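Local coordinates for dual specificity protein phosphatase 14 (Homo sapiens, PDB 2WGP) that removes phosphate from tyrosine, serine and threonine residues of proteins, inactivating the MAP kinases ERK, JNK and p38 and damping T-cell receptor signalling through TAB1, at residues A41-A49 and N64-Y72; D79-D90 and N150-Y160. All coordinates share one frame; numbering follows the deposited sequence.

Contact 1: A41-A49 and N64-Y72; sequences ASNRHLLQA and NFNWPQFEY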
loop_
_atom_site.group_PDB
_atom_site.type_symbol
_atom_site.label_atom_id
_atom_site.label_comp_id
_atom_site.label_asym_id
_atom_site.label_seq_id
_atom_site.Cartn_x
_atom_site.Cartn_y
_atom_site.Cartn_z
ATOM N N ALA A 41 5.229 20.445 31.346
ATOM C CA ALA A 41 5.508 21.656 30.593
ATOM C C ALA A 41 4.808 22.887 31.192
ATOM O O ALA A 41 5.367 23.969 31.118
ATOM C CB ALA A 41 5.157 21.468 29.142
ATOM N N SER A 42 3.647 22.712 31.840
ATOM C CA SER A 42 2.948 23.818 32.513
ATOM C C SER A 42 3.366 24.060 33.988
ATOM O O SER A 42 2.838 24.965 34.640
ATOM C CB SER A 42 1.433 23.587 32.456
ATOM O OG SER A 42 1.099 22.329 33.011
ATOM N N ASN A 43 4.301 23.265 34.508
ATOM C CA ASN A 43 4.779 23.445 35.883
ATOM C C ASN A 43 5.928 24.454 35.900
ATOM O O ASN A 43 7.113 24.090 35.838
ATOM C CB ASN A 43 5.203 22.106 36.487
ATOM C CG ASN A 43 5.483 22.188 37.990
ATOM O OD1 ASN A 43 5.752 23.259 38.537
ATOM N ND2 ASN A 43 5.453 21.033 38.650
ATOM N N ARG A 44 5.547 25.726 35.989
ATOM C CA ARG A 44 6.482 26.842 35.966
ATOM C C ARG A 44 7.618 26.667 36.976
ATOM O O ARG A 44 8.784 26.776 36.624
ATOM C CB ARG A 44 5.694 28.146 36.200
ATOM C CG ARG A 44 6.489 29.454 36.224
ATOM C CD ARG A 44 5.530 30.590 36.605
ATOM N NE ARG A 44 6.186 31.802 37.085
ATOM C CZ ARG A 44 6.761 31.948 38.284
ATOM N NH1 ARG A 44 6.806 30.941 39.165
ATOM N NH2 ARG A 44 7.309 33.119 38.605
ATOM N N HIS A 45 7.272 26.347 38.217
ATOM C CA HIS A 45 8.267 26.163 39.281
ATOM C C HIS A 45 9.272 25.051 38.995
ATOM O O HIS A 45 10.454 25.221 39.265
ATOM C CB HIS A 45 7.586 25.861 40.619
ATOM C CG HIS A 45 8.528 25.867 41.781
ATOM N ND1 HIS A 45 8.839 27.014 42.487
ATOM C CD2 HIS A 45 9.246 24.867 42.351
ATOM C CE1 HIS A 45 9.703 26.719 43.445
ATOM N NE2 HIS A 45 9.964 25.422 43.386
ATOM N N LEU A 46 8.787 23.912 38.499
ATOM C CA LEU A 46 9.647 22.778 38.151
ATOM C C LEU A 46 10.649 23.159 37.063
ATOM O O LEU A 46 11.833 22.825 37.150
ATOM C CB LEU A 46 8.787 21.584 37.686
ATOM C CG LEU A 46 9.478 20.253 37.358
ATOM C CD1 LEU A 46 9.541 19.393 38.596
ATOM C CD2 LEU A 46 8.723 19.506 36.259
ATOM N N LEU A 47 10.185 23.862 36.036
ATOM C CA LEU A 47 11.063 24.255 34.944
ATOM C C LEU A 47 12.069 25.349 35.364
ATOM O O LEU A 47 13.253 25.282 34.998
ATOM C CB LEU A 47 10.245 24.701 33.729
ATOM C CG LEU A 47 9.215 23.711 33.157
ATOM C CD1 LEU A 47 8.590 24.319 31.938
ATOM C CD2 LEU A 47 9.803 22.325 32.829
ATOM N N GLN A 48 11.611 26.337 36.135
ATOM C CA GLN A 48 12.502 27.374 36.688
ATOM C C GLN A 48 13.609 26.765 37.551
ATOM O O GLN A 48 14.771 27.165 37.460
ATOM C CB GLN A 48 11.702 28.404 37.490
ATOM C CG GLN A 48 10.843 29.306 36.618
ATOM C CD GLN A 48 10.161 30.420 37.405
ATOM O OE1 GLN A 48 9.539 30.185 38.457
ATOM N NE2 GLN A 48 10.281 31.638 36.905
ATOM N N ALA A 49 13.242 25.753 38.343
ATOM C CA ALA A 49 14.196 25.031 39.189
ATOM C C ALA A 49 15.330 24.408 38.358
ATOM O O ALA A 49 16.430 24.234 38.853
ATOM C CB ALA A 49 13.476 23.965 40.001
ATOM N N ASN A 64 0.405 25.529 23.759
ATOM C CA ASN A 64 1.431 26.126 24.651
ATOM C C ASN A 64 0.719 26.794 25.799
ATOM O O ASN A 64 -0.264 27.517 25.582
ATOM C CB ASN A 64 2.272 27.175 23.927
ATOM C CG ASN A 64 3.121 26.592 22.810
ATOM O OD1 ASN A 64 3.503 25.427 22.850
ATOM N ND2 ASN A 64 3.435 27.412 21.817
ATOM N N PHE A 65 1.207 26.580 27.017
ATOM C CA PHE A 65 0.586 27.224 28.166
ATOM C C PHE A 65 0.855 28.718 28.121
ATOM O O PHE A 65 0.075 29.501 28.624
ATOM C CB PHE A 65 1.051 26.622 29.498
ATOM C CG PHE A 65 0.097 26.903 30.633
ATOM C CD1 PHE A 65 -0.957 26.031 30.910
ATOM C CD2 PHE A 65 0.226 28.066 31.398
ATOM C CE1 PHE A 65 -1.873 26.312 31.955
ATOM C CE2 PHE A 65 -0.669 28.351 32.437
ATOM C CZ PHE A 65 -1.713 27.468 32.722
ATOM N N ASN A 66 1.973 29.097 27.517
ATOM C CA ASN A 66 2.400 30.491 27.389
ATOM C C ASN A 66 2.753 31.276 28.664
ATOM O O ASN A 66 2.381 32.432 28.811
ATOM C CB ASN A 66 1.371 31.292 26.567
ATOM C CG ASN A 66 2.008 32.479 25.848
ATOM O OD1 ASN A 66 3.207 32.450 25.529
ATOM N ND2 ASN A 66 1.218 33.524 25.589
ATOM N N TRP A 67 3.504 30.689 29.580
ATOM C CA TRP A 67 4.012 31.490 30.694
ATOM C C TRP A 67 4.983 32.546 30.145
ATOM O O TRP A 67 5.771 32.240 29.240
ATOM C CB TRP A 67 4.767 30.634 31.685
ATOM C CG TRP A 67 3.965 29.671 32.444
ATOM C CD1 TRP A 67 3.927 28.326 32.258
ATOM C CD2 TRP A 67 3.138 29.950 33.580
ATOM N NE1 TRP A 67 3.122 27.738 33.205
ATOM C CE2 TRP A 67 2.616 28.711 34.027
ATOM C CE3 TRP A 67 2.782 31.123 34.264
ATOM C CZ2 TRP A 67 1.742 28.614 35.120
ATOM C CZ3 TRP A 67 1.919 31.027 35.359
ATOM C CH2 TRP A 67 1.402 29.779 35.767
ATOM N N PRO A 68 4.942 33.782 30.687
ATOM C CA PRO A 68 5.870 34.813 30.194
ATOM C C PRO A 68 7.350 34.455 30.373
ATOM O O PRO A 68 8.197 34.933 29.629
ATOM C CB PRO A 68 5.508 36.053 31.035
ATOM C CG PRO A 68 4.130 35.777 31.572
ATOM C CD PRO A 68 4.099 34.293 31.786
ATOM N N GLN A 69 7.629 33.593 31.341
ATOM C CA GLN A 69 8.993 33.213 31.720
ATOM C C GLN A 69 9.731 32.405 30.666
ATOM O O GLN A 69 10.951 32.269 30.735
ATOM C CB GLN A 69 8.973 32.399 33.018
ATOM C CG GLN A 69 8.644 33.226 34.241
ATOM C CD GLN A 69 7.188 33.623 34.311
ATOM O OE1 GLN A 69 6.326 32.935 33.777
ATOM N NE2 GLN A 69 6.908 34.755 34.969
ATOM N N PHE A 70 9.003 31.815 29.731
ATOM C CA PHE A 70 9.627 30.944 28.755
ATOM C C PHE A 70 9.368 31.442 27.374
ATOM O O PHE A 70 8.330 32.049 27.098
ATOM C CB PHE A 70 9.144 29.482 28.897
ATOM C CG PHE A 70 9.098 29.006 30.307
ATOM C CD1 PHE A 70 10.274 28.787 31.024
ATOM C CD2 PHE A 70 7.874 28.784 30.935
ATOM C CE1 PHE A 70 10.236 28.339 32.364
ATOM C CE2 PHE A 70 7.820 28.347 32.266
ATOM C CZ PHE A 70 9.008 28.122 32.972
ATOM N N GLU A 71 10.338 31.167 26.517
ATOM C CA GLU A 71 10.185 31.253 25.089
ATOM C C GLU A 71 9.556 29.942 24.640
ATOM O O GLU A 71 9.890 28.893 25.161
ATOM C CB GLU A 71 11.572 31.434 24.474
ATOM C CG GLU A 71 11.615 31.500 22.989
ATOM C CD GLU A 71 13.039 31.532 22.466
ATOM O OE1 GLU A 71 13.191 31.724 21.251
ATOM O OE2 GLU A 71 13.996 31.357 23.257
ATOM N N TYR A 72 8.622 29.988 23.701
ATOM C CA TYR A 72 7.956 28.766 23.233
ATOM C C TYR A 72 8.195 28.553 21.747
ATOM O O TYR A 72 8.107 29.517 20.952
ATOM C CB TYR A 72 6.442 28.837 23.476
ATOM C CG TYR A 72 6.032 28.682 24.905
ATOM C CD1 TYR A 72 6.078 29.760 25.782
ATOM C CD2 TYR A 72 5.584 27.463 25.389
ATOM C CE1 TYR A 72 5.699 29.630 27.083
ATOM C CE2 TYR A 72 5.230 27.317 26.706
ATOM C CZ TYR A 72 5.283 28.403 27.553
ATOM O OH TYR A 72 4.906 28.278 28.864
HETATM O O HOH W 1 4.308 25.758 29.624
#
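The indole of Trp67 is sandwiched: Arg44 covers one face, Phe65 the opposite one near the rim, and Ser42 sits at the edge. With chi1 at 180° and the chain extended to NE, Arg44 lies across the indole, CD 3.9 Å from the centroid of the six-membered ring of Trp67, a CH-pi contact. At the edge, Trp67 NE1 donates to Ser42 O (3.1 Å), reaching it from above the carbonyl plane. The Phe70 ring has Gln69 CB over one face and Leu47 CD1 over the other, CD1 lying 4.3 Å from the Phe70 centroid; Arg44 O meets its edge. Beyond the indole, the side chain of Gln69 borders the edge of the Arg44 guanidinium, their planes 75° apart. Water 1 donates to Ala41 O (2.6 Å) and is also hydrogen-bonded to Tyr72 OH (2.7 Å). With an alanine at Trp67, Ser42 O is likely to lose its indole donor and the Arg44 CB and CD methylenes their aromatic cover. Chemically, then, the one direct hydrogen bond across the contact ties the indole edge to the loop before helix 44-49, while CH-pi and apolar contacts pack the helix on the turn 67-70.

Contact 2: D79-D90 and N150-Y160; sequences DMPHAPIGLYFD and NVGFWRQLIDY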
loop_
_atom_site.group_PDB
_atom_site.type_symbol
_atom_site.label_atom_id
_atom_site.label_comp_id
_atom_site.label_asym_id
_atom_site.label_seq_id
_atom_site.Cartn_x
_atom_site.Cartn_y
_atom_site.Cartn_z
ATOM N N ASP A 79 2.426 11.828 16.503
ATOM C CA ASP A 79 3.324 10.703 16.724
ATOM C C ASP A 79 2.932 9.545 15.790
ATOM O O ASP A 79 2.327 8.540 16.218
ATOM C CB ASP A 79 3.339 10.271 18.200
ATOM C CG ASP A 79 4.313 9.115 18.477
ATOM O OD1 ASP A 79 5.229 8.922 17.670
ATOM O OD2 ASP A 79 4.119 8.364 19.488
ATOM N N MET A 80 3.295 9.699 14.517
ATOM C CA MET A 80 2.911 8.761 13.476
ATOM C C MET A 80 4.134 8.496 12.600
ATOM O O MET A 80 4.946 9.389 12.395
ATOM C CB MET A 80 1.758 9.334 12.624
ATOM C CG MET A 80 0.436 9.480 13.370
ATOM S SD MET A 80 -0.182 7.850 13.815
ATOM C CE MET A 80 -0.617 7.236 12.177
ATOM N N PRO A 81 4.279 7.260 12.094
ATOM C CA PRO A 81 5.505 6.930 11.336
ATOM C C PRO A 81 5.720 7.783 10.076
ATOM O O PRO A 81 6.857 8.032 9.691
ATOM C CB PRO A 81 5.300 5.469 10.954
ATOM C CG PRO A 81 4.286 4.966 11.905
ATOM C CD PRO A 81 3.382 6.099 12.200
ATOM N N HIS A 82 4.653 8.263 9.461
ATOM C CA HIS A 82 4.805 9.162 8.277
ATOM C C HIS A 82 4.832 10.665 8.596
ATOM O O HIS A 82 4.928 11.484 7.688
ATOM C CB HIS A 82 3.775 8.830 7.198
ATOM C CG HIS A 82 3.940 7.452 6.647
ATOM N ND1 HIS A 82 2.920 6.529 6.627
ATOM C CD2 HIS A 82 5.034 6.815 6.165
ATOM C CE1 HIS A 82 3.372 5.390 6.131
ATOM N NE2 HIS A 82 4.652 5.537 5.848
ATOM N N ALA A 83 4.771 11.040 9.871
ATOM C CA ALA A 83 4.977 12.442 10.231
ATOM C C ALA A 83 6.433 12.766 9.899
ATOM O O ALA A 83 7.359 12.046 10.350
ATOM C CB ALA A 83 4.702 12.690 11.705
ATOM N N PRO A 84 6.657 13.845 9.124
ATOM C CA PRO A 84 8.010 14.182 8.649
ATOM C C PRO A 84 8.810 14.959 9.692
ATOM O O PRO A 84 9.262 16.099 9.444
ATOM C CB PRO A 84 7.727 15.044 7.403
ATOM C CG PRO A 84 6.489 15.762 7.769
ATOM C CD PRO A 84 5.655 14.785 8.574
ATOM N N ILE A 85 9.008 14.313 10.840
ATOM C CA ILE A 85 9.735 14.884 11.973
ATOM C C ILE A 85 11.172 15.326 11.614
ATOM O O ILE A 85 11.690 16.314 12.157
ATOM C CB ILE A 85 9.736 13.903 13.168
ATOM C CG1 ILE A 85 10.276 14.567 14.438
ATOM C CG2 ILE A 85 10.577 12.647 12.859
ATOM C CD1 ILE A 85 9.899 13.815 15.712
ATOM N N GLY A 86 11.793 14.616 10.684
ATOM C CA GLY A 86 13.114 14.952 10.200
ATOM C C GLY A 86 13.287 16.373 9.681
ATOM O O GLY A 86 14.402 16.913 9.698
ATOM N N LEU A 87 12.193 16.978 9.216
ATOM C CA LEU A 87 12.215 18.348 8.730
ATOM C C LEU A 87 12.499 19.334 9.867
ATOM O O LEU A 87 12.769 20.505 9.618
ATOM C CB LEU A 87 10.882 18.698 8.034
ATOM C CG LEU A 87 10.531 18.025 6.697
ATOM C CD1 LEU A 87 9.130 18.424 6.174
ATOM C CD2 LEU A 87 11.577 18.333 5.624
ATOM N N TYR A 88 12.401 18.868 11.107
ATOM C CA TYR A 88 12.694 19.676 12.284
ATOM C C TYR A 88 14.023 19.317 12.960
ATOM O O TYR A 88 14.381 19.909 13.978
ATOM C CB TYR A 88 11.553 19.571 13.285
ATOM C CG TYR A 88 10.239 20.166 12.783
ATOM C CD1 TYR A 88 9.976 21.534 12.911
ATOM C CD2 TYR A 88 9.280 19.375 12.177
ATOM C CE1 TYR A 88 8.773 22.092 12.477
ATOM C CE2 TYR A 88 8.060 19.934 11.734
ATOM C CZ TYR A 88 7.829 21.296 11.880
ATOM O OH TYR A 88 6.645 21.876 11.442
ATOM N N PHE A 89 14.757 18.345 12.415
ATOM C CA PHE A 89 15.989 17.893 13.062
ATOM C C PHE A 89 16.979 19.051 13.213
ATOM O O PHE A 89 17.401 19.354 14.343
ATOM C CB PHE A 89 16.632 16.720 12.311
ATOM C CG PHE A 89 15.935 15.363 12.502
ATOM C CD1 PHE A 89 16.323 14.282 11.706
ATOM C CD2 PHE A 89 14.914 15.146 13.455
ATOM C CE1 PHE A 89 15.716 13.036 11.864
ATOM C CE2 PHE A 89 14.326 13.900 13.590
ATOM C CZ PHE A 89 14.732 12.859 12.804
ATOM N N ASP A 90 17.309 19.717 12.102
ATOM C CA ASP A 90 18.273 20.831 12.114
ATOM C C ASP A 90 17.717 22.036 12.867
ATOM O O ASP A 90 18.395 22.606 13.704
ATOM C CB ASP A 90 18.689 21.251 10.688
ATOM C CG ASP A 90 19.667 20.272 10.051
ATOM O OD1 ASP A 90 19.525 19.978 8.837
ATOM O OD2 ASP A 90 20.583 19.798 10.760
ATOM N N ASN A 150 8.865 5.916 17.178
ATOM C CA ASN A 150 8.119 5.019 16.324
ATOM C C ASN A 150 9.002 4.571 15.148
ATOM O O ASN A 150 10.069 5.121 14.960
ATOM C CB ASN A 150 6.769 5.623 15.923
ATOM C CG ASN A 150 6.876 6.699 14.878
ATOM O OD1 ASN A 150 7.481 6.506 13.826
ATOM N ND2 ASN A 150 6.221 7.821 15.130
ATOM N N VAL A 151 8.610 3.546 14.390
ATOM C CA VAL A 151 9.541 3.005 13.369
ATOM C C VAL A 151 9.854 3.966 12.216
ATOM O O VAL A 151 10.965 3.914 11.663
ATOM C CB VAL A 151 9.107 1.630 12.831
ATOM C CG1 VAL A 151 9.185 0.593 13.989
ATOM C CG2 VAL A 151 7.713 1.712 12.173
ATOM N N GLY A 152 8.897 4.838 11.867
ATOM C CA GLY A 152 9.130 5.865 10.842
ATOM C C GLY A 152 10.148 6.904 11.286
ATOM O O GLY A 152 11.056 7.311 10.518
ATOM N N PHE A 153 10.036 7.306 12.548
ATOM C CA PHE A 153 11.012 8.192 13.149
ATOM C C PHE A 153 12.415 7.564 13.108
ATOM O O PHE A 153 13.390 8.261 12.840
ATOM C CB PHE A 153 10.613 8.572 14.590
ATOM C CG PHE A 153 9.368 9.457 14.703
ATOM C CD1 PHE A 153 8.898 9.823 15.961
ATOM C CD2 PHE A 153 8.703 9.950 13.590
ATOM C CE1 PHE A 153 7.793 10.645 16.111
ATOM C CE2 PHE A 153 7.575 10.782 13.728
ATOM C CZ PHE A 153 7.120 11.125 14.993
ATOM N N TRP A 154 12.520 6.272 13.420
ATOM C CA TRP A 154 13.764 5.526 13.254
ATOM C C TRP A 154 14.337 5.585 11.829
ATOM O O TRP A 154 15.518 5.860 11.680
ATOM C CB TRP A 154 13.623 4.075 13.741
ATOM C CG TRP A 154 13.899 3.967 15.199
ATOM C CD1 TRP A 154 12.995 3.771 16.184
ATOM C CD2 TRP A 154 15.177 4.070 15.836
ATOM N NE1 TRP A 154 13.619 3.736 17.404
ATOM C CE2 TRP A 154 14.962 3.928 17.222
ATOM C CE3 TRP A 154 16.487 4.278 15.369
ATOM C CZ2 TRP A 154 16.006 3.973 18.156
ATOM C CZ3 TRP A 154 17.527 4.303 16.303
ATOM C CH2 TRP A 154 17.275 4.153 17.675
ATOM N N ARG A 155 13.525 5.315 10.811
ATOM C CA ARG A 155 13.954 5.473 9.398
ATOM C C ARG A 155 14.546 6.870 9.165
ATOM O O ARG A 155 15.601 7.018 8.563
ATOM C CB ARG A 155 12.810 5.231 8.410
ATOM C CG ARG A 155 12.322 3.808 8.357
ATOM C CD ARG A 155 11.396 3.559 7.156
ATOM N NE ARG A 155 10.104 4.253 7.237
ATOM C CZ ARG A 155 8.997 3.804 7.848
ATOM N NH1 ARG A 155 8.979 2.636 8.491
ATOM N NH2 ARG A 155 7.898 4.549 7.819
ATOM N N GLN A 156 13.893 7.876 9.722
ATOM C CA GLN A 156 14.312 9.254 9.506
ATOM C C GLN A 156 15.602 9.565 10.251
ATOM O O GLN A 156 16.492 10.226 9.704
ATOM C CB GLN A 156 13.175 10.215 9.877
ATOM C CG GLN A 156 11.939 10.078 8.982
ATOM C CD GLN A 156 10.807 11.015 9.353
ATOM O OE1 GLN A 156 11.007 12.233 9.441
ATOM N NE2 GLN A 156 9.590 10.464 9.529
ATOM N N LEU A 157 15.722 9.082 11.495
ATOM C CA LEU A 157 16.977 9.222 12.259
ATOM C C LEU A 157 18.170 8.557 11.573
ATOM O O LEU A 157 19.285 9.088 11.604
ATOM C CB LEU A 157 16.823 8.612 13.663
ATOM C CG LEU A 157 16.042 9.452 14.670
ATOM C CD1 LEU A 157 15.724 8.632 15.885
ATOM C CD2 LEU A 157 16.776 10.755 15.017
ATOM N N ILE A 158 17.931 7.388 10.982
ATOM C CA ILE A 158 18.976 6.616 10.291
ATOM C C ILE A 158 19.478 7.379 9.066
ATOM O O ILE A 158 20.678 7.446 8.828
ATOM C CB ILE A 158 18.509 5.194 9.888
ATOM C CG1 ILE A 158 18.413 4.293 11.123
ATOM C CG2 ILE A 158 19.504 4.573 8.855
ATOM C CD1 ILE A 158 17.547 2.991 10.949
ATOM N N ASP A 159 18.549 7.956 8.301
ATOM C CA ASP A 159 18.918 8.821 7.174
ATOM C C ASP A 159 19.741 10.016 7.644
ATOM O O ASP A 159 20.760 10.319 7.047
ATOM C CB ASP A 159 17.679 9.288 6.375
ATOM C CG ASP A 159 18.065 9.942 5.049
ATOM O OD1 ASP A 159 18.492 11.110 5.067
ATOM O OD2 ASP A 159 17.969 9.286 3.990
ATOM N N TYR A 160 19.304 10.676 8.715
ATOM C CA TYR A 160 20.001 11.852 9.259
ATOM C C TYR A 160 21.397 11.492 9.763
ATOM O O TYR A 160 22.358 12.219 9.503
ATOM C CB TYR A 160 19.189 12.463 10.389
ATOM C CG TYR A 160 19.656 13.817 10.890
ATOM C CD1 TYR A 160 19.783 14.913 10.015
ATOM C CD2 TYR A 160 19.915 14.021 12.249
ATOM C CE1 TYR A 160 20.153 16.159 10.476
ATOM C CE2 TYR A 160 20.320 15.258 12.717
ATOM C CZ TYR A 160 20.427 16.323 11.828
ATOM O OH TYR A 160 20.787 17.534 12.326
HETATM O O HOH W 2 8.625 7.842 7.767
#
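Asp79 OD1 is gripped by two donors: Asn150 ND2, at 2.9 Å and nearly along the C-O axis of the carboxylate oxygen, and Ser115 OG. Asn150 works in two directions at the start of helix 151-165, because its OD1 also caps the helix by accepting from Phe153 N. Asn150 ND2 lies over one face of the Phe153 ring; the opposite face takes Ile85 CD1, 4.0 Å from the ring centroid. Close by, Gly152 CA makes a CH...O contact with Pro81 O at 3.3 Å.

Gln156 holds the backbone of the 79-90 segment in two places. Its OE1 accepts from Gly86 N at 2.8 Å. Its NE2 donates to Ala83 O at 2.9 Å, in a nearly straight bond (173°) lying in the amide plane. The Gln156 chain is extended beyond CG (chi2 179°), which carries the amide across to the turn; with both ends bonded, its rotation is fixed. Water 2 adds a bond to Pro81 O, with weak ones from Gln156 NE2 and Arg155 NH2. Farther along, Phe89 CB stands 3.9 Å from the Tyr160 ring centroid, over its face, and Tyr160 OH donates to Asp90 OD2 (2.8 Å) from above the carboxylate plane.

Asp79 lies about 7 Å, side chain to side chain, from Cys110, the phosphocysteine nucleophile, so this end of the contact borders the active site; a phosphate bound near Asp79, probably from the crystallisation liquor, is consistent with that. In the fold, the segment leading into helix 89-101 rests on helix 151-165, with helix 116-129 meeting both through Thr119, which touches Phe89 and Phe153, and Lys127, which forms a salt bridge with Asp90.

In the fold
From the N terminus, the chain passes through strand 33-36 before contact 1 closes a short loop: the 14 residues between its segments include strand 54-57, and its second segment enters edge strand 71-74. Contact 2 opens afterwards, at 79-90, and closes a much longer loop of 59 mostly helical residues that carries the remainder of helix 89-101, strand 106-109, Cys110 and helices 116-129 and 133-143. The two are therefore in series, neither nested nor crossed. The centres of contacts 1 and 2 lie about 27 Å apart, on opposite sides of the chain's centre. Contact 1 ties helix 44-49 to the approach to the sheet's edge, whereas contact 2 joins the start of helix 89-101 to helix 151-165.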